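Local coordinates for protein CG8862 (PDB 3ISM) that probably cuts DNA and RNA without strict sequence preference, as a magnesium-dependent endonuclease of the His-Me finger clan, at residues I22-V33 with R45-H56. Numbering follows the deposited sequence.
Sequences IMKYGFPGLDHV and RRNRVPHWVFEH
P28 crosses W52 at about a right angle and sets CD over one face of its six-membered ring, 3.8 Å from the centroid (CH-pi), while its CG meets the edge of the F54 ring. The bent chain of M23 brings SD obliquely against F54, a Met-aromatic contact 3.6 Å from F54 CB, and CE to W52 CH2 at 3.7 Å. I22 CG2 rests on the F54 carbonyl.

H51 NE2 donates to D31 OD2 (2.6 Å) on the anti side of the carboxylate, 31° out of its plane; the bond is bent, at 142°. Water 1 links W52 NE1 (2.9 Å) to D31 N, so the buried indole N-H is satisfied. Water 2 accepts from R45 N and NE and donates weakly to D31 OD2. R45 CD lies over one face of the H32 ring (CH-pi), the guanidinium plane within 10° of the ring's, and NH2 bonds to P28 O of the second subunit, placing this end at the dimer interface.

The loop between helix 16-22 and edge strand 33-35 thus packs along strand 49-57, which runs between strands 40-44 and 153-161 of the large mixed sheet; H51 and W52 both face S42 in a classic beta bulge, and E55 points away, about 7 Å from the side chain of magnesium-binding E141.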
loop_
_atom_site.group_PDB
_atom_site.type_symbol
_atom_site.label_atom_id
_atom_site.label_comp_id
_atom_site.label_asym_id
_atom_site.label_seq_id
_atom_site.Cartn_x
_atom_site.Cartn_y
_atom_site.Cartn_z
ATOM N N ILE B 22 -3.623 23.825 -12.743
ATOM C CA ILE B 22 -3.354 23.170 -11.463
ATOM C C ILE B 22 -2.143 22.238 -11.580
ATOM O O ILE B 22 -1.240 22.295 -10.737
ATOM C CB ILE B 22 -4.602 22.409 -10.914
ATOM C CG1 ILE B 22 -5.693 23.402 -10.510
ATOM C CG2 ILE B 22 -4.239 21.531 -9.722
ATOM C CD1 ILE B 22 -7.089 22.790 -10.455
ATOM N N MET B 23 -2.104 21.436 -12.649
ATOM C CA MET B 23 -1.052 20.432 -12.850
ATOM C C MET B 23 0.111 20.935 -13.699
ATOM O O MET B 23 0.749 20.157 -14.410
ATOM C CB MET B 23 -1.626 19.156 -13.482
ATOM C CG MET B 23 -2.834 18.563 -12.754
ATOM S SD MET B 23 -2.585 18.274 -10.978
ATOM C CE MET B 23 -1.287 17.042 -10.987
ATOM N N LYS B 24 0.376 22.231 -13.616
ATOM C CA LYS B 24 1.490 22.897 -14.294
ATOM C C LYS B 24 2.848 22.179 -14.173
ATOM O O LYS B 24 3.602 22.076 -15.145
ATOM C CB LYS B 24 1.625 24.309 -13.724
ATOM C CG LYS B 24 2.775 25.121 -14.288
ATOM C CD LYS B 24 2.687 26.550 -13.799
ATOM C CE LYS B 24 3.888 27.348 -14.195
ATOM N NZ LYS B 24 3.663 28.785 -13.873
ATOM N N TYR B 25 3.152 21.704 -12.971
ATOM C CA TYR B 25 4.466 21.136 -12.687
ATOM C C TYR B 25 4.520 19.608 -12.756
ATOM O O TYR B 25 5.510 19.001 -12.357
ATOM C CB TYR B 25 4.978 21.658 -11.343
ATOM C CG TYR B 25 5.296 23.143 -11.386
ATOM C CD1 TYR B 25 4.583 24.057 -10.609
ATOM C CD2 TYR B 25 6.287 23.636 -12.234
ATOM C CE1 TYR B 25 4.860 25.421 -10.662
ATOM C CE2 TYR B 25 6.589 25.008 -12.282
ATOM C CZ TYR B 25 5.867 25.889 -11.489
ATOM O OH TYR B 25 6.146 27.231 -11.533
ATOM N N GLY B 26 3.462 18.993 -13.272
ATOM C CA GLY B 26 3.463 17.549 -13.499
ATOM C C GLY B 26 2.522 16.810 -12.582
ATOM O O GLY B 26 2.007 17.379 -11.616
ATOM N N PHE B 27 2.306 15.535 -12.891
ATOM C CA PHE B 27 1.478 14.646 -12.090
ATOM C C PHE B 27 2.322 13.784 -11.156
ATOM O O PHE B 27 3.193 13.066 -11.626
ATOM C CB PHE B 27 0.673 13.711 -13.019
ATOM C CG PHE B 27 -0.465 14.392 -13.740
ATOM C CD1 PHE B 27 -1.781 14.070 -13.428
ATOM C CD2 PHE B 27 -0.222 15.336 -14.733
ATOM C CE1 PHE B 27 -2.851 14.686 -14.089
ATOM C CE2 PHE B 27 -1.283 15.968 -15.403
ATOM C CZ PHE B 27 -2.606 15.635 -15.072
ATOM N N PRO B 28 2.047 13.818 -9.837
ATOM C CA PRO B 28 2.752 12.888 -8.924
ATOM C C PRO B 28 2.605 11.398 -9.290
ATOM O O PRO B 28 3.544 10.609 -9.089
ATOM C CB PRO B 28 2.104 13.171 -7.558
ATOM C CG PRO B 28 1.627 14.608 -7.682
ATOM C CD PRO B 28 1.103 14.678 -9.100
ATOM N N GLY B 29 1.450 11.028 -9.830
ATOM C CA GLY B 29 1.185 9.646 -10.224
ATOM C C GLY B 29 -0.058 9.633 -11.081
ATOM O O GLY B 29 -0.693 10.676 -11.271
ATOM N N LEU B 30 -0.412 8.468 -11.619
ATOM C CA LEU B 30 -1.538 8.406 -12.546
ATOM C C LEU B 30 -2.592 7.361 -12.160
ATOM O O LEU B 30 -3.311 6.848 -13.016
ATOM C CB LEU B 30 -1.054 8.231 -14.001
ATOM C CG LEU B 30 -0.034 9.237 -14.572
ATOM C CD1 LEU B 30 0.648 8.667 -15.821
ATOM C CD2 LEU B 30 -0.659 10.611 -14.877
ATOM N N ASP B 31 -2.696 7.067 -10.868
ATOM C CA ASP B 31 -3.691 6.119 -10.405
ATOM C C ASP B 31 -5.040 6.820 -10.230
ATOM O O ASP B 31 -5.193 7.699 -9.383
ATOM C CB ASP B 31 -3.238 5.440 -9.104
ATOM C CG ASP B 31 -3.995 4.139 -8.813
ATOM O OD1 ASP B 31 -4.769 3.698 -9.680
ATOM O OD2 ASP B 31 -3.799 3.537 -7.728
ATOM N N HIS B 32 -6.002 6.446 -11.066
ATOM C CA HIS B 32 -7.401 6.803 -10.853
ATOM C C HIS B 32 -7.536 8.317 -10.609
ATOM O O HIS B 32 -8.057 8.758 -9.570
ATOM C CB HIS B 32 -7.934 5.993 -9.664
ATOM C CG HIS B 32 -9.374 5.623 -9.774
ATOM N ND1 HIS B 32 -9.825 4.627 -10.620
ATOM C CD2 HIS B 32 -10.468 6.108 -9.142
ATOM C CE1 HIS B 32 -11.138 4.531 -10.514
ATOM N NE2 HIS B 32 -11.549 5.402 -9.607
ATOM N N VAL B 33 -7.042 9.096 -11.570
ATOM C CA VAL B 33 -6.966 10.559 -11.440
ATOM C C VAL B 33 -8.281 11.201 -11.847
ATOM O O VAL B 33 -8.791 10.953 -12.949
ATOM C CB VAL B 33 -5.801 11.176 -12.262
ATOM C CG1 VAL B 33 -5.867 12.711 -12.228
ATOM C CG2 VAL B 33 -4.453 10.709 -11.723
ATOM N N ARG B 45 -8.089 3.241 -4.505
ATOM C CA ARG B 45 -9.226 2.321 -4.362
ATOM C C ARG B 45 -9.040 1.231 -3.297
ATOM O O ARG B 45 -10.015 0.776 -2.711
ATOM C CB ARG B 45 -9.582 1.679 -5.698
ATOM C CG ARG B 45 -10.208 2.663 -6.681
ATOM C CD ARG B 45 -10.468 2.011 -8.028
ATOM N NE ARG B 45 -9.232 1.634 -8.714
ATOM C CZ ARG B 45 -9.186 0.841 -9.789
ATOM N NH1 ARG B 45 -10.302 0.320 -10.288
ATOM N NH2 ARG B 45 -8.026 0.574 -10.369
ATOM N N ARG B 46 -7.793 0.829 -3.078
ATOM C CA ARG B 46 -7.437 -0.176 -2.098
ATOM C C ARG B 46 -7.612 0.354 -0.674
ATOM O O ARG B 46 -8.075 -0.363 0.219
ATOM C CB ARG B 46 -5.972 -0.560 -2.296
ATOM C CG ARG B 46 -5.524 -1.683 -1.355
ATOM C CD ARG B 46 -4.282 -2.365 -1.846
ATOM N NE ARG B 46 -3.074 -1.543 -1.729
ATOM C CZ ARG B 46 -2.431 -1.307 -0.578
ATOM N NH1 ARG B 46 -2.855 -1.813 0.573
ATOM N NH2 ARG B 46 -1.344 -0.557 -0.571
ATOM N N ASN B 47 -7.245 1.616 -0.468
ATOM C CA ASN B 47 -7.234 2.197 0.868
ATOM C C ASN B 47 -8.460 3.040 1.164
ATOM O O ASN B 47 -8.722 3.391 2.313
ATOM C CB ASN B 47 -5.933 2.972 1.084
ATOM C CG ASN B 47 -4.747 2.032 1.375
ATOM O OD1 ASN B 47 -4.909 1.029 2.069
ATOM N ND2 ASN B 47 -3.558 2.374 0.876
ATOM N N ARG B 48 -9.229 3.316 0.117
ATOM C CA ARG B 48 -10.479 4.089 0.210
ATOM C C ARG B 48 -10.250 5.547 0.663
ATOM O O ARG B 48 -11.107 6.129 1.342
ATOM C CB ARG B 48 -11.536 3.371 1.072
ATOM C CG ARG B 48 -12.276 2.192 0.395
ATOM C CD ARG B 48 -11.388 0.994 0.213
ATOM N NE ARG B 48 -12.020 -0.295 0.507
ATOM C CZ ARG B 48 -11.806 -1.408 -0.197
ATOM N NH1 ARG B 48 -11.014 -1.385 -1.261
ATOM N NH2 ARG B 48 -12.398 -2.549 0.150
ATOM N N VAL B 49 -9.091 6.106 0.272
ATOM C CA VAL B 49 -8.689 7.505 0.531
ATOM C C VAL B 49 -7.884 7.988 -0.692
ATOM O O VAL B 49 -7.569 7.190 -1.560
ATOM C CB VAL B 49 -7.795 7.638 1.814
ATOM C CG1 VAL B 49 -8.510 7.097 3.040
ATOM C CG2 VAL B 49 -6.459 6.929 1.647
ATOM N N PRO B 50 -7.577 9.305 -0.787
ATOM C CA PRO B 50 -6.709 9.682 -1.908
ATOM C C PRO B 50 -5.291 9.083 -1.842
ATOM O O PRO B 50 -4.792 8.810 -0.762
ATOM C CB PRO B 50 -6.607 11.213 -1.772
ATOM C CG PRO B 50 -7.793 11.618 -0.978
ATOM C CD PRO B 50 -8.017 10.483 -0.010
ATOM N N HIS B 51 -4.663 8.871 -2.992
ATOM C CA HIS B 51 -3.198 8.828 -3.027
ATOM C C HIS B 51 -2.687 10.254 -2.779
ATOM O O HIS B 51 -1.763 10.447 -2.023
ATOM C CB HIS B 51 -2.673 8.386 -4.387
ATOM C CG HIS B 51 -2.898 6.936 -4.701
ATOM N ND1 HIS B 51 -2.268 5.918 -4.019
ATOM C CD2 HIS B 51 -3.635 6.339 -5.675
ATOM C CE1 HIS B 51 -2.615 4.753 -4.548
ATOM N NE2 HIS B 51 -3.452 4.981 -5.550
ATOM N N TRP B 52 -3.275 11.230 -3.470
ATOM C CA TRP B 52 -2.860 12.634 -3.383
ATOM C C TRP B 52 -3.969 13.543 -3.902
ATOM O O TRP B 52 -4.875 13.097 -4.638
ATOM C CB TRP B 52 -1.549 12.911 -4.163
ATOM C CG TRP B 52 -1.528 12.468 -5.619
ATOM C CD1 TRP B 52 -1.018 11.303 -6.107
ATOM C CD2 TRP B 52 -1.998 13.203 -6.763
ATOM N NE1 TRP B 52 -1.165 11.244 -7.476
ATOM C CE2 TRP B 52 -1.761 12.400 -7.905
ATOM C CE3 TRP B 52 -2.611 14.443 -6.935
ATOM C CZ2 TRP B 52 -2.120 12.802 -9.196
ATOM C CZ3 TRP B 52 -2.969 14.846 -8.235
ATOM C CH2 TRP B 52 -2.732 14.020 -9.335
ATOM N N VAL B 53 -3.926 14.809 -3.487
ATOM C CA VAL B 53 -4.690 15.836 -4.174
ATOM C C VAL B 53 -3.716 16.958 -4.577
ATOM O O VAL B 53 -2.626 17.082 -3.994
ATOM C CB VAL B 53 -5.836 16.418 -3.309
ATOM C CG1 VAL B 53 -6.835 15.354 -2.920
ATOM C CG2 VAL B 53 -5.276 17.117 -2.067
ATOM N N PHE B 54 -4.117 17.760 -5.564
ATOM C CA PHE B 54 -3.290 18.846 -6.034
ATOM C C PHE B 54 -4.111 20.134 -6.134
ATOM O O PHE B 54 -5.266 20.127 -6.570
ATOM C CB PHE B 54 -2.627 18.515 -7.383
ATOM C CG PHE B 54 -1.192 18.940 -7.452
ATOM C CD1 PHE B 54 -0.173 18.008 -7.280
ATOM C CD2 PHE B 54 -0.861 20.285 -7.608
ATOM C CE1 PHE B 54 1.169 18.412 -7.298
ATOM C CE2 PHE B 54 0.472 20.695 -7.618
ATOM C CZ PHE B 54 1.491 19.756 -7.453
ATOM N N GLU B 55 -3.507 21.236 -5.713
ATOM C CA GLU B 55 -4.204 22.527 -5.651
ATOM C C GLU B 55 -3.281 23.618 -6.153
ATOM O O GLU B 55 -2.069 23.547 -5.976
ATOM C CB GLU B 55 -4.635 22.849 -4.219
ATOM C CG GLU B 55 -5.657 21.867 -3.581
ATOM C CD GLU B 55 -5.809 22.091 -2.064
ATOM O OE1 GLU B 55 -4.803 21.950 -1.333
ATOM O OE2 GLU B 55 -6.926 22.405 -1.599
ATOM N N HIS B 56 -3.869 24.622 -6.797
ATOM C CA HIS B 56 -3.153 25.816 -7.171
ATOM C C HIS B 56 -3.908 26.982 -6.547
ATOM O O HIS B 56 -5.020 27.294 -6.961
ATOM C CB HIS B 56 -3.051 25.953 -8.701
ATOM C CG HIS B 56 -2.814 27.361 -9.168
ATOM N ND1 HIS B 56 -3.583 27.958 -10.142
ATOM C CD2 HIS B 56 -1.914 28.296 -8.775
ATOM C CE1 HIS B 56 -3.165 29.200 -10.334
ATOM N NE2 HIS B 56 -2.156 29.432 -9.513
HETATM O O HOH W 1 -1.369 8.497 -8.367
HETATM O O HOH W 2 -6.785 3.128 -7.169
#